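Local coordinates for nuclear import protein MOG1 (PDB 1JHS) that takes part in nuclear protein import and poly(A)+ mRNA export as a binding partner of the Ran GTPase Gsp1, at residues A[142-147]-A[173-178]. The protein carries 1 engineered substitution. Sequence-based numbering, arbitrary orientation.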
ATOM      1  N   ILE A 142      -0.663  -4.602  -2.460  1.00  8.70           N
ATOM      2  CA  ILE A 142      -1.467  -3.493  -1.946  1.00  8.69           C
ATOM      3  C   ILE A 142      -0.493  -2.367  -1.626  1.00  8.90           C
ATOM      4  O   ILE A 142       0.474  -2.593  -0.879  1.00  9.08           O
ATOM      5  CB  ILE A 142      -2.227  -3.873  -0.648  1.00  9.24           C
ATOM      6  CG1 ILE A 142      -3.179  -5.054  -0.913  1.00  9.43           C
ATOM      7  CG2 ILE A 142      -3.075  -2.680  -0.176  1.00  9.19           C
ATOM      8  CD1 ILE A 142      -4.125  -5.425   0.275  1.00 10.34           C
ATOM      9  N   SER A 143      -0.706  -1.181  -2.213  1.00  8.70           N
ATOM     10  CA  SER A 143       0.180  -0.044  -1.930  1.00  8.55           C
ATOM     11  C   SER A 143      -0.631   1.118  -1.373  1.00  8.29           C
ATOM     12  O   SER A 143      -1.759   1.365  -1.804  1.00  8.42           O
ATOM     13  CB  SER A 143       0.969   0.416  -3.183  1.00  8.40           C
ATOM     14  OG  SER A 143       0.171   0.582  -4.354  1.00 10.01           O
ATOM     15  N   ILE A 144      -0.071   1.797  -0.376  1.00  8.38           N
ATOM     16  CA  ILE A 144      -0.744   2.939   0.215  1.00  7.96           C
ATOM     17  C   ILE A 144       0.283   4.059   0.194  1.00  8.56           C
ATOM     18  O   ILE A 144       1.322   3.964   0.840  1.00  8.07           O
ATOM     19  CB  ILE A 144      -1.203   2.668   1.672  1.00  7.38           C
ATOM     20  CG1 ILE A 144      -2.123   1.431   1.721  1.00  6.81           C
ATOM     21  CG2 ILE A 144      -1.958   3.934   2.208  1.00  6.64           C
ATOM     22  CD1 ILE A 144      -2.667   1.051   3.149  1.00  6.38           C
ATOM     23  N   ASN A 145      -0.027   5.121  -0.551  1.00  9.24           N
ATOM     24  CA  ASN A 145       0.867   6.260  -0.681  1.00 10.07           C
ATOM     25  C   ASN A 145       0.600   7.306   0.398  1.00  9.78           C
ATOM     26  O   ASN A 145      -0.550   7.661   0.637  1.00  9.08           O
ATOM     27  CB  ASN A 145       0.691   6.891  -2.056  1.00 11.97           C
ATOM     28  CG  ASN A 145       0.844   5.893  -3.144  1.00 13.86           C
ATOM     29  OD1 ASN A 145       1.937   5.329  -3.337  1.00 16.13           O
ATOM     30  ND2 ASN A 145      -0.247   5.627  -3.869  1.00 15.40           N
ATOM     31  N   VAL A 146       1.675   7.781   1.033  1.00  9.36           N
ATOM     32  CA  VAL A 146       1.585   8.775   2.083  1.00  9.41           C
ATOM     33  C   VAL A 146       2.515   9.962   1.783  1.00  9.52           C
ATOM     34  O   VAL A 146       3.705   9.934   2.113  1.00  9.04           O
ATOM     35  CB  VAL A 146       1.993   8.160   3.455  1.00  9.43           C
ATOM     36  CG1 VAL A 146       1.565   9.092   4.601  1.00  9.42           C
ATOM     37  CG2 VAL A 146       1.394   6.738   3.595  1.00  9.34           C
ATOM     38  N   PRO A 147       1.983  11.018   1.137  1.00  9.57           N
ATOM     39  CA  PRO A 147       2.812  12.193   0.820  1.00  9.84           C
ATOM     40  C   PRO A 147       3.037  12.893   2.159  1.00 10.16           C
ATOM     41  O   PRO A 147       2.082  13.397   2.759  1.00 10.64           O
ATOM     42  CB  PRO A 147       1.927  13.020  -0.135  1.00  9.69           C
ATOM     43  CG  PRO A 147       0.913  11.951  -0.706  1.00  9.65           C
ATOM     44  CD  PRO A 147       0.645  11.109   0.521  1.00  9.87           C
ATOM     45  N   GLN A 173      -1.830  -3.542   7.511  1.00  8.86           N
ATOM     46  CA  GLN A 173      -1.922  -4.858   8.113  1.00  9.25           C
ATOM     47  C   GLN A 173      -3.371  -5.321   8.256  1.00  9.31           C
ATOM     48  O   GLN A 173      -3.671  -6.501   8.058  1.00  8.72           O
ATOM     49  CB  GLN A 173      -1.157  -4.874   9.442  1.00 10.00           C
ATOM     50  CG  GLN A 173       0.369  -4.781   9.200  1.00 12.00           C
ATOM     51  CD  GLN A 173       1.230  -5.280  10.350  1.00 13.15           C
ATOM     52  OE1 GLN A 173       1.024  -4.889  11.513  1.00 14.31           O
ATOM     53  NE2 GLN A 173       2.226  -6.143  10.029  1.00 13.50           N
ATOM     54  N   GLU A 174      -4.277  -4.399   8.583  1.00  9.38           N
ATOM     55  CA  GLU A 174      -5.701  -4.773   8.696  1.00  9.64           C
ATOM     56  C   GLU A 174      -6.261  -5.186   7.329  1.00  9.60           C
ATOM     57  O   GLU A 174      -7.076  -6.103   7.248  1.00  9.69           O
ATOM     58  CB  GLU A 174      -6.537  -3.630   9.283  1.00 10.00           C
ATOM     59  CG  GLU A 174      -6.148  -3.273  10.735  1.00 10.05           C
ATOM     60  CD  GLU A 174      -7.174  -2.387  11.432  1.00 10.63           C
ATOM     61  OE1 GLU A 174      -6.863  -1.886  12.539  1.00 10.45           O
ATOM     62  OE2 GLU A 174      -8.296  -2.196  10.893  1.00 11.36           O
ATOM     63  N   MET A 175      -5.835  -4.508   6.260  1.00  9.83           N
ATOM     64  CA  MET A 175      -6.283  -4.869   4.917  1.00  9.82           C
ATOM     65  C   MET A 175      -5.824  -6.282   4.578  1.00 10.14           C
ATOM     66  O   MET A 175      -6.560  -7.066   3.950  1.00 10.72           O
ATOM     67  CB  MET A 175      -5.717  -3.893   3.881  1.00  9.67           C
ATOM     68  CG  MET A 175      -6.299  -2.473   4.009  1.00  9.34           C
ATOM     69  SD  MET A 175      -5.790  -1.478   2.592  1.00  9.96           S
ATOM     70  CE  MET A 175      -6.802  -2.214   1.259  1.00  8.96           C
ATOM     71  N   VAL A 176      -4.613  -6.619   5.006  1.00 10.26           N
ATOM     72  CA  VAL A 176      -4.080  -7.953   4.738  1.00 10.69           C
ATOM     73  C   VAL A 176      -4.821  -9.009   5.543  1.00 11.46           C
ATOM     74  O   VAL A 176      -5.192 -10.063   5.010  1.00 11.40           O
ATOM     75  CB  VAL A 176      -2.578  -8.004   5.074  1.00 10.24           C
ATOM     76  CG1 VAL A 176      -2.062  -9.465   5.093  1.00 10.19           C
ATOM     77  CG2 VAL A 176      -1.815  -7.168   4.047  1.00  9.75           C
ATOM     78  N   ARG A 177      -5.037  -8.730   6.826  1.00 11.97           N
ATOM     79  CA  ARG A 177      -5.741  -9.693   7.673  1.00 13.21           C
ATOM     80  C   ARG A 177      -7.188  -9.885   7.264  1.00 13.66           C
ATOM     81  O   ARG A 177      -7.720 -10.983   7.412  1.00 13.69           O
ATOM     82  CB  ARG A 177      -5.659  -9.274   9.140  1.00 13.65           C
ATOM     83  CG  ARG A 177      -4.273  -9.586   9.703  1.00 15.39           C
ATOM     84  CD  ARG A 177      -4.286  -9.579  11.183  1.00 16.52           C
ATOM     85  NE  ARG A 177      -3.171 -10.340  11.742  1.00 18.28           N
ATOM     86  CZ  ARG A 177      -1.912 -10.116  11.452  1.00 17.83           C
ATOM     87  NH1 ARG A 177      -1.634  -9.155  10.588  1.00 19.49           N
ATOM     88  NH2 ARG A 177      -0.937 -10.792  12.067  1.00 17.89           N
ATOM     89  N   LYS A 178      -7.805  -8.831   6.736  1.00 14.02           N
ATOM     90  CA  LYS A 178      -9.211  -8.873   6.302  1.00 14.99           C
ATOM     91  C   LYS A 178      -9.423  -9.295   4.846  1.00 14.83           C
ATOM     92  O   LYS A 178     -10.572  -9.477   4.399  1.00 15.18           O
ATOM     93  CB  LYS A 178      -9.849  -7.496   6.488  1.00 15.55           C
ATOM     94  CG  LYS A 178     -10.134  -7.129   7.933  1.00 17.26           C
ATOM     95  CD  LYS A 178     -11.421  -7.785   8.396  1.00 18.66           C
ATOM     96  CE  LYS A 178     -11.850  -7.221   9.734  1.00 19.89           C
ATOM     97  NZ  LYS A 178     -13.268  -7.613  10.030  1.00 20.76           N
TER
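Ile-142 and Ile-144 of segment 142-147 meet Met-175 of segment 173-178, while the backbones stay well apart: the nearest alpha carbons, Ile-142 CA and Val-176 CA, are 8.4 Å from each other. Side chains alone bridge this gap, and the contact is small, burying 156 Å² in all. Met-175 carries the contact from the helix, its side chain leaving toward the strand, and its thioether touches both isoleucines. The sulfur lies across the pair, with SD 4.1 Å from Ile-142 CG2 and 4.1 Å from Ile-144 CD1. A bend about the last torsion of Met-175 (chi3 72°) turns the terminal methyl to the Ile-142 side, where CE comes to 4.0 Å from CG2 of that residue. The two isoleucines share one rotamer but use different branches. Ile-142 offers its short branch, the CG2 methyl, to the end of the methionine; the end of its longer arm, CD1, reaches the root of the same side chain, 4.2 Å from Met-175 CB. Ile-144 uses its extended arm (chi2 -180°), so that its tip, CD1, meets the sulfur. These are apolar van der Waals contacts at comfortable separations, near the centre of the chain. Strand 138-147 is an inner strand of the seven-stranded antiparallel sheet of the Mog1 fold, hydrogen-bonded to strands 56-63 and 124-133, and helix 163-178 covers one of its faces. Met-175 also touches Ile-57, Ile-144 packs on Leu-171 and Val-168, about one and two turns before Met-175 in the helix, and Val-176 rests on Ala-129. The contact thus joins the C-terminal part of this long helix to the middle of the sheet, while Met-175 O accepts a hydrogen bond from Thr-15 on strand 13-17.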